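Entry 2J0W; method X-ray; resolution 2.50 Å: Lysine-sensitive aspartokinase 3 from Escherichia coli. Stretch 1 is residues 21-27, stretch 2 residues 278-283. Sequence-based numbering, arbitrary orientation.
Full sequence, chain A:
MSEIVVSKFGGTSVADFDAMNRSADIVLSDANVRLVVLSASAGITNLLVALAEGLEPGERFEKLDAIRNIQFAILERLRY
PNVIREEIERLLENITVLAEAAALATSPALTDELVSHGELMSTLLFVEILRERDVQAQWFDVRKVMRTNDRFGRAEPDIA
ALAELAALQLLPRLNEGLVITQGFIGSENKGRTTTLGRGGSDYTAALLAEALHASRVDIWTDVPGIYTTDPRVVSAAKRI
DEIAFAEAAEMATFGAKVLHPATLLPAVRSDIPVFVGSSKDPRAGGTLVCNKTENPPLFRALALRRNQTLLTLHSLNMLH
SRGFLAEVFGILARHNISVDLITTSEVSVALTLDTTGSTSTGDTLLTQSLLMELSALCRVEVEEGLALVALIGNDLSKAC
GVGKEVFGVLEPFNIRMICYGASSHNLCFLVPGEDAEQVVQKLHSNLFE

Stretch 1, residues 21-27: NRSADIV
Stretch 2 (278-283) SSKDPR

Residues 21-27 form part of a helix that begins earlier in the chain, with Ile-26 N to Arg-22 O at 3.2 Å. Against it lies an irregular segment in which Ser-279 (phi/psi -87/-15) and Lys-280 (-100/3) turn the chain before Asp-281 extends it (-168/70). A weak hydrogen bond from Lys-280 N to Ser-278 OG (3.3 Å), with Ser-278 chi1 t, bridges Ser-279 at the start of the turn.

No hydrogen bond crosses the interface; packing buries 270 Å², both sides summed. Ser-23 CA lies 6.1 Å from Ser-279 CA, an approach that small side chains permit, and Arg-22 CA 6.7 Å from Lys-280 CA. Ser-279 (chi1 p) points toward the helix, its CB 4.1 Å from OG of Ser-23 (m, sideways); both hydroxyls are hydrogen-bonded elsewhere in the structure.

One turn apart, Arg-22 and Ile-26 both point toward the loop. Ile-26, m then t, packs CD1 3.9 Å from Ser-279 O; its flexible aliphatic chain also meets the hydrocarbon ring of Pro-282, an apolar contact (CD1 to CB, 4.2 Å). Arg-22 places CB 3.8 Å from Ser-279 O. Its chi1 is m (-87°), chi2 t carries the chain outward, and chi3 (-105°, between wells) and chi4 (121°) set NH1 3.2 Å from Lys-280 CG, oblique to the guanidinium. Lys-280 (chi1 m) is extended beyond CB, yet NZ remains 4.3 Å from Arg-22 NH1, a like-charge proximity whose cost solvent can moderate.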

# COMPACT_ATOMS: atom_id res chain seq x y z
N ASN A 21 -34.73 -21.80 25.22
CA ASN A 21 -36.11 -21.36 25.37
C ASN A 21 -36.23 -19.85 25.11
O ASN A 21 -37.09 -19.40 24.33
CB ASN A 21 -36.62 -21.70 26.78
CG ASN A 21 -37.34 -23.05 26.84
OD1 ASN A 21 -38.21 -23.35 26.01
ND2 ASN A 21 -37.00 -23.86 27.84
N ARG A 22 -35.39 -19.05 25.77
CA ARG A 22 -35.42 -17.61 25.54
C ARG A 22 -35.46 -17.40 24.03
O ARG A 22 -36.28 -16.62 23.52
CB ARG A 22 -34.16 -16.93 26.09
CG ARG A 22 -34.22 -16.52 27.55
CD ARG A 22 -32.88 -15.98 28.02
NE ARG A 22 -32.17 -16.94 28.85
CZ ARG A 22 -30.96 -17.43 28.59
NH1 ARG A 22 -30.30 -17.05 27.50
NH2 ARG A 22 -30.39 -18.30 29.42
N SER A 23 -34.59 -18.11 23.32
CA SER A 23 -34.51 -17.99 21.87
C SER A 23 -35.75 -18.51 21.16
O SER A 23 -36.16 -17.96 20.14
CB SER A 23 -33.27 -18.73 21.35
OG SER A 23 -32.08 -18.10 21.80
N ALA A 24 -36.35 -19.56 21.69
CA ALA A 24 -37.55 -20.11 21.07
C ALA A 24 -38.67 -19.08 21.20
O ALA A 24 -39.46 -18.90 20.27
CB ALA A 24 -37.95 -21.41 21.75
N ASP A 25 -38.72 -18.41 22.34
CA ASP A 25 -39.75 -17.39 22.55
C ASP A 25 -39.62 -16.39 21.40
O ASP A 25 -40.51 -16.28 20.55
CB ASP A 25 -39.57 -16.68 23.90
CG ASP A 25 -39.78 -17.62 25.09
OD1 ASP A 25 -40.70 -18.47 25.05
OD2 ASP A 25 -39.05 -17.48 26.09
N ILE A 26 -38.49 -15.69 21.38
CA ILE A 26 -38.18 -14.71 20.34
C ILE A 26 -38.64 -15.12 18.93
O ILE A 26 -39.22 -14.31 18.20
CB ILE A 26 -36.67 -14.44 20.30
CG1 ILE A 26 -36.22 -13.82 21.63
CG2 ILE A 26 -36.33 -13.53 19.14
CD1 ILE A 26 -34.81 -13.29 21.58
N VAL A 27 -38.38 -16.36 18.55
CA VAL A 27 -38.78 -16.84 17.23
C VAL A 27 -40.30 -16.77 17.07
O VAL A 27 -40.83 -16.61 15.97
CB VAL A 27 -38.33 -18.30 17.01
CG1 VAL A 27 -38.72 -18.75 15.62
CG2 VAL A 27 -36.83 -18.40 17.18
N SER A 278 -29.45 -8.78 21.54
CA SER A 278 -29.20 -9.75 22.60
C SER A 278 -30.35 -10.75 22.68
O SER A 278 -31.51 -10.37 22.56
CB SER A 278 -29.05 -9.03 23.94
OG SER A 278 -28.76 -9.92 25.01
N SER A 279 -30.03 -12.03 22.88
CA SER A 279 -31.06 -13.05 22.97
C SER A 279 -31.54 -13.15 24.41
O SER A 279 -32.58 -13.75 24.70
CB SER A 279 -30.51 -14.40 22.51
OG SER A 279 -29.44 -14.81 23.34
N LYS A 280 -30.77 -12.56 25.31
CA LYS A 280 -31.10 -12.57 26.72
C LYS A 280 -31.76 -11.26 27.14
O LYS A 280 -32.06 -11.07 28.32
CB LYS A 280 -29.84 -12.80 27.56
CG LYS A 280 -29.14 -14.10 27.26
CD LYS A 280 -28.02 -14.36 28.25
CE LYS A 280 -27.42 -15.74 28.03
NZ LYS A 280 -26.40 -16.07 29.07
N ASP A 281 -31.98 -10.36 26.18
CA ASP A 281 -32.59 -9.07 26.51
C ASP A 281 -33.03 -8.29 25.27
O ASP A 281 -32.46 -7.26 24.92
CB ASP A 281 -31.60 -8.24 27.33
CG ASP A 281 -32.21 -6.98 27.90
OD1 ASP A 281 -33.42 -7.00 28.24
OD2 ASP A 281 -31.49 -5.97 28.02
N PRO A 282 -34.08 -8.78 24.59
CA PRO A 282 -34.65 -8.19 23.37
C PRO A 282 -35.40 -6.87 23.49
O PRO A 282 -36.01 -6.41 22.53
CB PRO A 282 -35.54 -9.30 22.84
CG PRO A 282 -35.98 -9.99 24.08
CD PRO A 282 -34.71 -10.08 24.88
N ARG A 283 -35.36 -6.25 24.67
CA ARG A 283 -36.04 -4.98 24.86
C ARG A 283 -35.02 -3.90 25.17
O ARG A 283 -35.38 -2.76 25.50
CB ARG A 283 -37.07 -5.09 25.99
CG ARG A 283 -36.55 -5.69 27.27
CD ARG A 283 -37.69 -5.90 28.25
NE ARG A 283 -38.84 -6.54 27.60
CZ ARG A 283 -39.91 -7.01 28.25
NH1 ARG A 283 -39.98 -6.91 29.57
NH2 ARG A 283 -40.90 -7.57 27.57